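Long-range contact in glycoside hydrolase, GH17 family (Formosa sp. Hel1_33_131, PDB 6FCG), which probably hydrolyses the beta-1,3-glucan laminarin within its chains, as an endo-acting laminarinase of the GH17 family: residues 323-335 with 369-382. Residues are numbered along the deposited sequence; the frame is centred on the assembly and turned at random.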
loop_
_atom_site.group_PDB
_atom_site.type_symbol
_atom_site.label_atom_id
_atom_site.label_comp_id
_atom_site.label_asym_id
_atom_site.label_seq_id
_atom_site.Cartn_x
_atom_site.Cartn_y
_atom_site.Cartn_z
ATOM N N ALA A 323 12.560 -2.969 16.763
ATOM C CA ALA A 323 13.581 -2.678 17.759
ATOM C C ALA A 323 13.067 -2.772 19.191
ATOM O O ALA A 323 13.739 -3.308 20.059
ATOM C CB ALA A 323 14.138 -1.292 17.510
ATOM N N THR A 324 11.864 -2.283 19.430
ATOM C CA THR A 324 11.383 -2.073 20.771
ATOM C C THR A 324 10.726 -3.291 21.442
ATOM O O THR A 324 9.734 -3.796 20.960
ATOM C CB THR A 324 10.362 -0.942 20.793
ATOM O OG1 THR A 324 9.305 -1.224 19.873
ATOM C CG2 THR A 324 11.028 0.355 20.419
ATOM N N ASP A 325 11.314 -3.710 22.565
ATOM C CA ASP A 325 10.752 -4.678 23.519
ATOM C C ASP A 325 11.698 -4.735 24.725
ATOM O O ASP A 325 12.833 -4.252 24.636
ATOM C CB ASP A 325 10.554 -6.076 22.888
ATOM C CG ASP A 325 11.851 -6.667 22.359
ATOM O OD1 ASP A 325 12.731 -6.980 23.197
ATOM O OD2 ASP A 325 11.976 -6.832 21.112
ATOM N N GLU A 326 11.272 -5.357 25.819
ATOM C CA GLU A 326 12.061 -5.338 27.048
ATOM C C GLU A 326 13.359 -6.130 26.990
ATOM O O GLU A 326 14.313 -5.836 27.747
ATOM C CB GLU A 326 11.242 -5.826 28.221
ATOM C CG GLU A 326 10.106 -4.877 28.576
ATOM C CD GLU A 326 9.307 -5.290 29.805
ATOM O OE1 GLU A 326 9.801 -6.105 30.621
ATOM O OE2 GLU A 326 8.180 -4.784 29.962
ATOM N N TYR A 327 13.407 -7.128 26.104
ATOM C CA TYR A 327 14.592 -7.973 25.957
ATOM C C TYR A 327 15.712 -7.208 25.265
ATOM O O TYR A 327 16.858 -7.190 25.723
ATOM C CB TYR A 327 14.235 -9.255 25.188
ATOM C CG TYR A 327 15.349 -10.275 25.041
ATOM C CD1 TYR A 327 16.007 -10.786 26.161
ATOM C CD2 TYR A 327 15.699 -10.783 23.798
ATOM C CE1 TYR A 327 17.007 -11.745 26.038
ATOM C CE2 TYR A 327 16.693 -11.745 23.668
ATOM C CZ TYR A 327 17.337 -12.223 24.790
ATOM O OH TYR A 327 18.312 -13.167 24.652
ATOM N N LYS A 328 15.395 -6.583 24.143
ATOM C CA LYS A 328 16.403 -5.818 23.432
ATOM C C LYS A 328 16.841 -4.613 24.245
ATOM O O LYS A 328 17.992 -4.224 24.143
ATOM C CB LYS A 328 15.929 -5.392 22.044
ATOM C CG LYS A 328 15.764 -6.560 21.110
ATOM C CD LYS A 328 15.694 -6.084 19.683
ATOM C CE LYS A 328 14.391 -6.433 18.984
ATOM N NZ LYS A 328 14.102 -7.753 18.508
ATOM N N GLU A 329 15.927 -4.027 25.022
ATOM C CA GLU A 329 16.279 -2.933 25.929
ATOM C C GLU A 329 17.328 -3.378 26.943
ATOM O O GLU A 329 18.314 -2.665 27.187
ATOM C CB GLU A 329 15.056 -2.396 26.684
ATOM C CG GLU A 329 15.408 -1.301 27.677
ATOM C CD GLU A 329 14.263 -0.915 28.565
ATOM O OE1 GLU A 329 14.129 0.295 28.679
ATOM O OE2 GLU A 329 13.527 -1.774 29.160
ATOM N N ALA A 330 17.100 -4.534 27.541
ATOM C CA ALA A 330 18.051 -5.089 28.492
ATOM C C ALA A 330 19.423 -5.343 27.857
ATOM O O ALA A 330 20.458 -4.998 28.437
ATOM C CB ALA A 330 17.507 -6.368 29.101
ATOM N N ILE A 331 19.433 -5.934 26.671
ATOM C CA ILE A 331 20.690 -6.158 25.973
ATOM C C ILE A 331 21.432 -4.832 25.721
ATOM O O ILE A 331 22.635 -4.724 25.971
ATOM C CB ILE A 331 20.481 -6.919 24.657
ATOM C CG1 ILE A 331 20.051 -8.352 24.960
ATOM C CG2 ILE A 331 21.775 -6.933 23.833
ATOM C CD1 ILE A 331 19.470 -9.079 23.765
ATOM N N PHE A 332 20.708 -3.819 25.267
ATOM C CA PHE A 332 21.314 -2.527 24.997
ATOM C C PHE A 332 21.853 -1.885 26.276
ATOM O O PHE A 332 23.000 -1.438 26.294
ATOM C CB PHE A 332 20.327 -1.591 24.288
ATOM C CG PHE A 332 20.946 -0.301 23.822
ATOM C CD1 PHE A 332 21.813 -0.294 22.742
ATOM C CD2 PHE A 332 20.666 0.898 24.464
ATOM C CE1 PHE A 332 22.391 0.885 22.302
ATOM C CE2 PHE A 332 21.228 2.082 24.021
ATOM C CZ PHE A 332 22.096 2.076 22.942
ATOM N N TYR A 333 21.024 -1.858 27.322
ATOM C CA TYR A 333 21.402 -1.283 28.608
ATOM C C TYR A 333 22.718 -1.883 29.127
ATOM O O TYR A 333 23.628 -1.143 29.511
ATOM C CB TYR A 333 20.305 -1.510 29.659
ATOM C CG TYR A 333 20.646 -0.960 31.015
ATOM C CD1 TYR A 333 20.591 0.403 31.268
ATOM C CD2 TYR A 333 20.998 -1.812 32.056
ATOM C CE1 TYR A 333 20.885 0.912 32.526
ATOM C CE2 TYR A 333 21.295 -1.322 33.321
ATOM C CZ TYR A 333 21.245 0.038 33.557
ATOM O OH TYR A 333 21.564 0.463 34.825
ATOM N N ASN A 334 22.811 -3.214 29.117
ATOM C CA ASN A 334 24.005 -3.926 29.591
ATOM C C ASN A 334 25.231 -3.714 28.725
ATOM O O ASN A 334 26.333 -3.551 29.263
ATOM C CB ASN A 334 23.735 -5.426 29.745
ATOM C CG ASN A 334 22.723 -5.717 30.834
ATOM O OD1 ASN A 334 22.662 -5.038 31.864
ATOM N ND2 ASN A 334 21.932 -6.726 30.621
ATOM N N HIS A 335 25.049 -3.671 27.406
ATOM C CA HIS A 335 26.167 -3.350 26.508
ATOM C C HIS A 335 26.702 -1.948 26.769
ATOM O O HIS A 335 27.916 -1.731 26.739
ATOM C CB HIS A 335 25.788 -3.454 25.025
ATOM C CG HIS A 335 25.833 -4.837 24.444
ATOM N ND1 HIS A 335 26.656 -5.848 24.905
ATOM C CD2 HIS A 335 25.181 -5.354 23.377
ATOM C CE1 HIS A 335 26.476 -6.936 24.172
ATOM N NE2 HIS A 335 25.589 -6.662 23.237
ATOM N N HIS A 369 8.113 4.990 26.868
ATOM C CA HIS A 369 8.507 3.630 27.237
ATOM C C HIS A 369 9.999 3.444 27.377
ATOM O O HIS A 369 10.525 2.323 27.254
ATOM C CB HIS A 369 7.898 2.612 26.254
ATOM C CG HIS A 369 6.403 2.564 26.307
ATOM N ND1 HIS A 369 5.709 1.913 27.306
ATOM C CD2 HIS A 369 5.467 3.106 25.493
ATOM C CE1 HIS A 369 4.410 2.046 27.101
ATOM N NE2 HIS A 369 4.237 2.764 26.006
ATOM N N PHE A 370 10.690 4.521 27.709
ATOM C CA PHE A 370 12.142 4.434 27.863
ATOM C C PHE A 370 12.635 3.987 29.263
ATOM O O PHE A 370 13.826 3.793 29.452
ATOM C CB PHE A 370 12.782 5.754 27.470
ATOM C CG PHE A 370 12.974 5.905 26.004
ATOM C CD1 PHE A 370 14.122 5.402 25.395
ATOM C CD2 PHE A 370 12.036 6.570 25.239
ATOM C CE1 PHE A 370 14.315 5.548 24.050
ATOM C CE2 PHE A 370 12.227 6.723 23.877
ATOM C CZ PHE A 370 13.365 6.217 23.288
ATOM N N GLY A 371 11.721 3.810 30.213
ATOM C CA GLY A 371 12.076 3.433 31.556
ATOM C C GLY A 371 12.714 2.074 31.685
ATOM O O GLY A 371 12.558 1.218 30.816
ATOM N N LEU A 372 13.475 1.903 32.772
ATOM C CA LEU A 372 13.835 0.578 33.277
ATOM C C LEU A 372 12.665 0.029 34.085
ATOM O O LEU A 372 12.510 -1.191 34.236
ATOM C CB LEU A 372 15.084 0.646 34.122
ATOM C CG LEU A 372 16.300 1.283 33.484
ATOM C CD1 LEU A 372 17.395 1.417 34.523
ATOM C CD2 LEU A 372 16.801 0.500 32.288
ATOM N N PHE A 373 11.850 0.927 34.624
ATOM C CA PHE A 373 10.613 0.568 35.328
ATOM C C PHE A 373 9.425 1.130 34.569
ATOM O O PHE A 373 9.558 2.151 33.852
ATOM C CB PHE A 373 10.558 1.198 36.744
ATOM C CG PHE A 373 11.671 0.793 37.661
ATOM C CD1 PHE A 373 12.856 1.489 37.701
ATOM C CD2 PHE A 373 11.508 -0.291 38.526
ATOM C CE1 PHE A 373 13.868 1.100 38.546
ATOM C CE2 PHE A 373 12.532 -0.682 39.374
ATOM C CZ PHE A 373 13.706 0.024 39.392
ATOM N N THR A 374 8.253 0.536 34.829
ATOM C CA THR A 374 6.978 1.012 34.270
ATOM C C THR A 374 6.532 2.178 35.129
ATOM O O THR A 374 7.094 2.412 36.188
ATOM C CB THR A 374 5.852 -0.053 34.172
ATOM O OG1 THR A 374 5.260 -0.335 35.455
ATOM C CG2 THR A 374 6.307 -1.331 33.503
ATOM N N VAL A 375 5.519 2.908 34.692
ATOM C CA VAL A 375 5.018 4.033 35.504
ATOM C C VAL A 375 4.539 3.520 36.900
ATOM O O VAL A 375 4.746 4.173 37.901
ATOM C CB VAL A 375 3.996 4.938 34.759
ATOM C CG1 VAL A 375 2.699 4.206 34.515
ATOM C CG2 VAL A 375 3.716 6.204 35.545
ATOM N N ASP A 376 3.927 2.331 36.940
ATOM C CA ASP A 376 3.410 1.710 38.176
ATOM C C ASP A 376 4.482 1.057 39.058
ATOM O O ASP A 376 4.166 0.525 40.115
ATOM C CB ASP A 376 2.335 0.650 37.842
ATOM C CG ASP A 376 1.134 1.227 37.056
ATOM O OD1 ASP A 376 0.544 2.258 37.467
ATOM O OD2 ASP A 376 0.788 0.643 36.011
ATOM N N GLY A 377 5.740 1.088 38.637
ATOM C CA GLY A 377 6.836 0.600 39.445
ATOM C C GLY A 377 7.169 -0.851 39.205
ATOM O O GLY A 377 7.908 -1.429 39.989
ATOM N N LYS A 378 6.653 -1.446 38.133
ATOM C CA LYS A 378 7.086 -2.771 37.737
ATOM C C LYS A 378 8.471 -2.739 37.086
ATOM O O LYS A 378 8.785 -1.852 36.298
ATOM C CB LYS A 378 6.103 -3.404 36.777
ATOM C CG LYS A 378 4.754 -3.704 37.400
ATOM C CD LYS A 378 4.171 -4.973 36.786
ATOM C CE LYS A 378 2.921 -5.450 37.506
ATOM N NZ LYS A 378 1.825 -4.472 37.279
ATOM N N ALA A 379 9.320 -3.691 37.449
ATOM C CA ALA A 379 10.654 -3.794 36.885
ATOM C C ALA A 379 10.576 -4.558 35.573
ATOM O O ALA A 379 10.138 -5.698 35.543
ATOM C CB ALA A 379 11.591 -4.505 37.860
ATOM N N LYS A 380 11.047 -3.925 34.503
ATOM C CA LYS A 380 11.136 -4.564 33.194
ATOM C C LYS A 380 12.259 -5.586 33.181
ATOM O O LYS A 380 13.132 -5.578 34.060
ATOM C CB LYS A 380 11.394 -3.528 32.102
ATOM C CG LYS A 380 10.250 -2.548 31.891
ATOM C CD LYS A 380 10.684 -1.402 31.003
ATOM C CE LYS A 380 9.564 -0.386 30.804
ATOM N NZ LYS A 380 9.953 0.726 29.877
ATOM N N TYR A 381 12.246 -6.439 32.168
ATOM C CA TYR A 381 13.186 -7.550 32.040
ATOM C C TYR A 381 14.610 -7.246 32.483
ATOM O O TYR A 381 15.232 -8.034 33.216
ATOM C CB TYR A 381 13.208 -8.096 30.605
ATOM C CG TYR A 381 14.157 -9.266 30.464
ATOM C CD1 TYR A 381 13.856 -10.504 31.041
ATOM C CD2 TYR A 381 15.385 -9.122 29.808
ATOM C CE1 TYR A 381 14.734 -11.570 30.943
ATOM C CE2 TYR A 381 16.274 -10.175 29.703
ATOM C CZ TYR A 381 15.946 -11.399 30.269
ATOM O OH TYR A 381 16.811 -12.460 30.137
ATOM N N VAL A 382 15.117 -6.101 32.031
ATOM C CA VAL A 382 16.457 -5.629 32.393
ATOM C C VAL A 382 16.801 -5.724 33.888
ATOM O O VAL A 382 17.958 -5.995 34.214
ATOM C CB VAL A 382 16.697 -4.196 31.849
ATOM C CG1 VAL A 382 15.761 -3.173 32.475
ATOM C CG2 VAL A 382 18.148 -3.767 31.998
#
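In this TIM-barrel glycosidase the helix that follows the last strand of the parallel sheet, 301-305, begins at E326, and residues of its first two turns, E326, Y327, E329, A330 and Y333, meet the irregular segment 369-382. The one hydrogen bond across the contact runs from Y381 N to E326 OE1 (2.9 Å), the donor standing 32° out of the carboxylate plane on its anti side. The same oxygen also bonds T405 OG1, so two donors grip it. The glutamate chain, extended beyond CG, crosses K380 at about a right angle, with E326 CD 3.6 Å from K380 CB. Shortening E326 to an alanine removes the carboxylate, which would probably leave Y381 N and T405 OG1 without their shared acceptor and uncover the CB-CG part of K380. E329 OE2 lies 3.4 Å from K380 CD, but E329 OE1 is 4.4 Å from K380 NZ, beyond a salt bridge; K380 NZ pairs with D354 instead and bonds G371 O and S310 OG. With CG anti to the backbone N (chi1 -179°), Y381 sets CD2, at its ring edge, 3.5 Å from A330 CB. Y327, alongside, turns its ring edge to the Y381 face in an offset edge-to-face pair, planes at 65°. A330 CB also packs 3.6 Å from V382 CB. Farther along the helix, Y333 receives L372 CD2 over one face, offset toward the rim, in a CH-pi contact, while V382 CG2 lies 3.5 Å from Y333 CD2. Polar bonding thus holds the first turn and apolar packing the next, while two buried glutamates beside K380 probably add to the negative field around its ammonium, answered chiefly by D354.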